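Local coordinates for uncharacterized protein LPG1670 (Legionella pneumophila subsp. pneumophila, PDB 5T2X), which is of unknown function, being an all-helical protein of the DUF5630 family whose biochemical role has not been assigned, at residues F115-L120 against S137-W141; A204-S208 against A262-A266. One frame throughout, in Å; residues are numbered along the deposited sequence.

Contact 1 (F115-L120 against S137-W141)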
loop_
_atom_site.group_PDB
_atom_site.type_symbol
_atom_site.label_atom_id
_atom_site.label_comp_id
_atom_site.label_asym_id
_atom_site.label_seq_id
_atom_site.Cartn_x
_atom_site.Cartn_y
_atom_site.Cartn_z
ATOM N N PHE A 115 14.819 -6.174 -8.218
ATOM C CA PHE A 115 13.669 -6.765 -8.906
ATOM C C PHE A 115 14.020 -8.097 -9.571
ATOM O O PHE A 115 13.738 -8.325 -10.750
ATOM C CB PHE A 115 13.070 -5.785 -9.920
ATOM C CG PHE A 115 12.602 -4.495 -9.307
ATOM C CD1 PHE A 115 11.610 -4.494 -8.339
ATOM C CD2 PHE A 115 13.153 -3.284 -9.695
ATOM C CE1 PHE A 115 11.178 -3.309 -7.767
ATOM C CE2 PHE A 115 12.726 -2.097 -9.131
ATOM C CZ PHE A 115 11.736 -2.109 -8.165
ATOM N N GLY A 116 14.631 -8.986 -8.796
ATOM C CA GLY A 116 14.785 -10.358 -9.228
ATOM C C GLY A 116 13.461 -11.098 -9.207
ATOM O O GLY A 116 12.431 -10.591 -8.758
ATOM N N ASP A 117 13.492 -12.336 -9.706
ATOM C CA ASP A 117 12.270 -13.133 -9.767
ATOM C C ASP A 117 11.716 -13.410 -8.375
ATOM O O ASP A 117 10.497 -13.384 -8.168
ATOM C CB ASP A 117 12.528 -14.443 -10.513
ATOM C CG ASP A 117 12.766 -14.233 -11.995
ATOM O OD1 ASP A 117 12.414 -13.148 -12.508
ATOM O OD2 ASP A 117 13.298 -15.155 -12.648
ATOM N N ASN A 118 12.595 -13.679 -7.407
ATOM C CA ASN A 118 12.136 -13.935 -6.045
ATOM C C ASN A 118 11.540 -12.679 -5.422
ATOM O O ASN A 118 10.470 -12.729 -4.803
ATOM C CB ASN A 118 13.287 -14.464 -5.188
ATOM C CG ASN A 118 13.731 -15.854 -5.598
ATOM O OD1 ASN A 118 12.979 -16.600 -6.228
ATOM N ND2 ASN A 118 14.957 -16.214 -5.236
ATOM N N GLU A 119 12.221 -11.539 -5.573
ATOM C CA GLU A 119 11.710 -10.294 -5.012
ATOM C C GLU A 119 10.360 -9.931 -5.615
ATOM O O GLU A 119 9.431 -9.555 -4.891
ATOM C CB GLU A 119 12.712 -9.159 -5.231
ATOM C CG GLU A 119 12.219 -7.818 -4.709
ATOM C CD GLU A 119 13.117 -6.661 -5.100
ATOM O OE1 GLU A 119 14.240 -6.910 -5.589
ATOM O OE2 GLU A 119 12.694 -5.501 -4.920
ATOM N N LEU A 120 10.232 -10.045 -6.940
ATOM C CA LEU A 120 8.965 -9.728 -7.592
ATOM C C LEU A 120 7.849 -10.637 -7.099
ATOM O O LEU A 120 6.699 -10.201 -6.959
ATOM C CB LEU A 120 9.115 -9.837 -9.111
ATOM C CG LEU A 120 9.898 -8.719 -9.803
ATOM C CD1 LEU A 120 10.141 -9.054 -11.268
ATOM C CD2 LEU A 120 9.157 -7.399 -9.672
ATOM N N SER A 137 6.946 0.078 -4.732
ATOM C CA SER A 137 8.100 -0.578 -5.338
ATOM C C SER A 137 7.747 -1.189 -6.690
ATOM O O SER A 137 8.558 -1.154 -7.622
ATOM C CB SER A 137 8.652 -1.642 -4.389
ATOM O OG SER A 137 9.807 -2.260 -4.927
ATOM N N LEU A 138 6.541 -1.750 -6.819
ATOM C CA LEU A 138 6.135 -2.331 -8.094
ATOM C C LEU A 138 5.939 -1.265 -9.165
ATOM O O LEU A 138 6.224 -1.518 -10.342
ATOM C CB LEU A 138 4.856 -3.151 -7.922
ATOM C CG LEU A 138 5.019 -4.539 -7.303
ATOM C CD1 LEU A 138 3.663 -5.173 -7.049
ATOM C CD2 LEU A 138 5.864 -5.427 -8.206
ATOM N N SER A 139 5.454 -0.079 -8.789
ATOM C CA SER A 139 5.306 0.992 -9.770
ATOM C C SER A 139 6.661 1.483 -10.264
ATOM O O SER A 139 6.793 1.850 -11.436
ATOM C CB SER A 139 4.500 2.152 -9.181
ATOM O OG SER A 139 5.194 2.769 -8.111
ATOM N N THR A 140 7.671 1.495 -9.392
ATOM C CA THR A 140 9.026 1.801 -9.842
ATOM C C THR A 140 9.540 0.726 -10.793
ATOM O O THR A 140 10.167 1.038 -11.813
ATOM C CB THR A 140 9.960 1.944 -8.639
ATOM O OG1 THR A 140 9.533 3.047 -7.831
ATOM C CG2 THR A 140 11.393 2.181 -9.098
ATOM N N TRP A 141 9.271 -0.543 -10.480
ATOM C CA TRP A 141 9.690 -1.639 -11.348
ATOM C C TRP A 141 9.066 -1.517 -12.731
ATOM O O TRP A 141 9.751 -1.656 -13.750
ATOM C CB TRP A 141 9.322 -2.975 -10.701
ATOM C CG TRP A 141 9.332 -4.142 -11.640
ATOM C CD1 TRP A 141 10.428 -4.780 -12.145
ATOM C CD2 TRP A 141 8.190 -4.830 -12.167
ATOM N NE1 TRP A 141 10.039 -5.813 -12.962
ATOM C CE2 TRP A 141 8.671 -5.867 -12.991
ATOM C CE3 TRP A 141 6.808 -4.667 -12.023
ATOM C CZ2 TRP A 141 7.819 -6.735 -13.671
ATOM C CZ3 TRP A 141 5.964 -5.531 -12.700
ATOM C CH2 TRP A 141 6.472 -6.552 -13.513
#
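A residue that precedes the N-cap can still carry much of a helix-helix contact, as Phe-115 does just before helix 117-128. It stands before the N-cap Gly-116, with its CA-to-CB bond pointing toward helix 132-147. Trp-141 CB lies over one ring face, 3.5 Å from the Phe-115 ring centroid, a CH-pi contact; at the ring edge Ser-137 OG is 3.3 Å from Phe-115 CE1. The aromatic rings themselves meet obliquely, planes at 52°. Glu-119 has its polar partners away from helix 132-147: OE1 accepts a hydrogen bond from Phe-115 N at 2.8 Å, while OE2 forms a salt bridge with Arg-108 of helix 91-111, which also makes a cation-pi contact with Phe-115. One turn into the helix, Leu-120 sets CD2 3.6 Å above the centroid of the five-membered ring of Trp-141, and the same atom lies 4.1 Å from Leu-138 CD2. Cohesion between the two segments is therefore apolar and CH-pi in character, while the polar bonds of Glu-119 tie the helix start to Phe-115 N and Arg-108.

Contact 2 (A204-S208 against A262-A266)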
loop_
_atom_site.group_PDB
_atom_site.type_symbol
_atom_site.label_atom_id
_atom_site.label_comp_id
_atom_site.label_asym_id
_atom_site.label_seq_id
_atom_site.Cartn_x
_atom_site.Cartn_y
_atom_site.Cartn_z
ATOM N N ALA A 204 -4.648 14.632 -2.585
ATOM C CA ALA A 204 -3.738 14.271 -1.503
ATOM C C ALA A 204 -3.698 15.353 -0.431
ATOM O O ALA A 204 -3.595 15.051 0.764
ATOM C CB ALA A 204 -2.338 14.014 -2.060
ATOM N N ARG A 205 -3.784 16.621 -0.836
ATOM C CA ARG A 205 -3.791 17.700 0.145
ATOM C C ARG A 205 -5.116 17.750 0.895
ATOM O O ARG A 205 -5.137 17.901 2.122
ATOM C CB ARG A 205 -3.510 19.035 -0.541
ATOM C CG ARG A 205 -3.275 20.183 0.423
ATOM C CD ARG A 205 -2.992 21.477 -0.322
ATOM N NE ARG A 205 -2.538 22.535 0.575
ATOM C CZ ARG A 205 -2.246 23.771 0.185
ATOM N NH1 ARG A 205 -2.363 24.114 -1.091
ATOM N NH2 ARG A 205 -1.836 24.668 1.074
ATOM N N LYS A 206 -6.233 17.610 0.173
ATOM C CA LYS A 206 -7.555 17.659 0.791
ATOM C C LYS A 206 -7.809 16.489 1.733
ATOM O O LYS A 206 -8.736 16.556 2.546
ATOM C CB LYS A 206 -8.631 17.700 -0.295
ATOM C CG LYS A 206 -8.566 18.947 -1.157
ATOM C CD LYS A 206 -9.564 18.906 -2.299
ATOM C CE LYS A 206 -9.476 20.178 -3.127
ATOM N NZ LYS A 206 -9.719 21.388 -2.292
ATOM N N LEU A 207 -7.019 15.420 1.642
ATOM C CA LEU A 207 -7.135 14.297 2.559
ATOM C C LEU A 207 -6.121 14.346 3.691
ATOM O O LEU A 207 -6.253 13.583 4.651
ATOM C CB LEU A 207 -6.977 12.970 1.802
ATOM C CG LEU A 207 -8.008 12.630 0.724
ATOM C CD1 LEU A 207 -7.677 11.294 0.078
ATOM C CD2 LEU A 207 -9.413 12.614 1.301
ATOM N N SER A 208 -5.128 15.236 3.611
ATOM C CA SER A 208 -4.000 15.224 4.536
ATOM C C SER A 208 -4.387 15.540 5.975
ATOM O O SER A 208 -3.563 15.335 6.873
ATOM C CB SER A 208 -2.933 16.214 4.062
ATOM O OG SER A 208 -3.461 17.526 3.973
ATOM N N ALA A 262 -11.327 17.371 -7.919
ATOM C CA ALA A 262 -10.571 16.979 -6.736
ATOM C C ALA A 262 -11.391 17.173 -5.466
ATOM O O ALA A 262 -11.378 16.314 -4.575
ATOM C CB ALA A 262 -9.266 17.771 -6.660
ATOM N N SER A 263 -12.111 18.293 -5.365
ATOM C CA SER A 263 -12.941 18.537 -4.189
ATOM C C SER A 263 -14.090 17.542 -4.107
ATOM O O SER A 263 -14.437 17.076 -3.016
ATOM C CB SER A 263 -13.474 19.969 -4.209
ATOM O OG SER A 263 -12.418 20.911 -4.167
ATOM N N GLU A 264 -14.692 17.204 -5.249
ATOM C CA GLU A 264 -15.815 16.273 -5.252
ATOM C C GLU A 264 -15.375 14.875 -4.834
ATOM O O GLU A 264 -16.041 14.220 -4.024
ATOM C CB GLU A 264 -16.462 16.240 -6.637
ATOM C CG GLU A 264 -17.761 15.455 -6.696
ATOM C CD GLU A 264 -18.296 15.327 -8.108
ATOM O OE1 GLU A 264 -18.019 14.299 -8.761
ATOM O OE2 GLU A 264 -18.986 16.261 -8.569
ATOM N N LYS A 265 -14.252 14.401 -5.377
ATOM C CA LYS A 265 -13.792 13.053 -5.059
ATOM C C LYS A 265 -13.254 12.968 -3.636
ATOM O O LYS A 265 -13.413 11.939 -2.970
ATOM C CB LYS A 265 -12.733 12.610 -6.068
ATOM C CG LYS A 265 -13.260 12.483 -7.490
ATOM C CD LYS A 265 -12.158 12.107 -8.468
ATOM C CE LYS A 265 -12.697 12.008 -9.889
ATOM N NZ LYS A 265 -11.622 11.709 -10.877
ATOM N N ALA A 266 -12.614 14.036 -3.153
ATOM C CA ALA A 266 -12.128 14.037 -1.777
ATOM C C ALA A 266 -13.274 14.123 -0.778
ATOM O O ALA A 266 -13.188 13.544 0.311
ATOM C CB ALA A 266 -11.148 15.190 -1.562
#
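Small residues spaced four apart give a helix a shallow face against which a neighbour can lay a long side chain, and helix 252-272 illustrates the principle. Ala-262 opens the segment with its CB directed at helix 191-207. The aliphatic part of Lys-206 runs past it, with Lys-206 CD 3.9 Å from Ala-262 O and Lys-206 CE 4.3 Å from Ala-262 CB. That carbonyl is also the acceptor for Ala-266 N within the helix, at 3.0 Å, so the lysine methylenes pass beside an ordinary helical hydrogen bond. Next comes Ser-263, whose CB is directed sideways; its OG nevertheless approaches Lys-206 CE to 3.2 Å and is hydrogen-bonded to Tyr-259 O, one turn back in its own helix. A further turn along from Ala-262, Ala-266 and Lys-206 form the closest CA pair, 6.4 Å from Ala-266 CA to Lys-206 CA. The methyl group sits at the root of the lysine, 3.8 Å separating Ala-266 CB from Lys-206 CB, and Leu-207 closes in with CD2 4.2 Å from Ala-266 CB. Only 196 Å² is buried, largely through Lys-206 and Ala-266.

The contact joins the C-terminal end of helix 191-207 to the last helix of the modelled chain. Lys-265 extends this pairing through a salt bridge to Glu-199, and Leu-207 also touches Ile-269 and Leu-270. Behind the segment 204-208, Ala-204 packs on helix 169-185, while Arg-205 reaches helix 237-248 and pairs with Asp-238.

Overall arrangement
The two contacts follow one another along the chain, contact 1 closing before contact 2 opens, and lie on opposite sides of the chain's centre. Their centres are 30 Å apart and their nearest atoms about 15 Å, so they do not touch. Contact 1 joins helices that are consecutive in the chain, with 16 residues between its segments; contact 2 spans 53 and brings the final helix back against helix 191-207. Helices 153-167 and 169-185 lie between them in sequence: Tyr-160 of the former borders contact 1, while Thr-170 of the latter touches Leu-207, and Tyr-173 and Leu-174 flank segment 204-208 at Ala-204. Together they exemplify local and longer-range helix pairing in one all-helical chain.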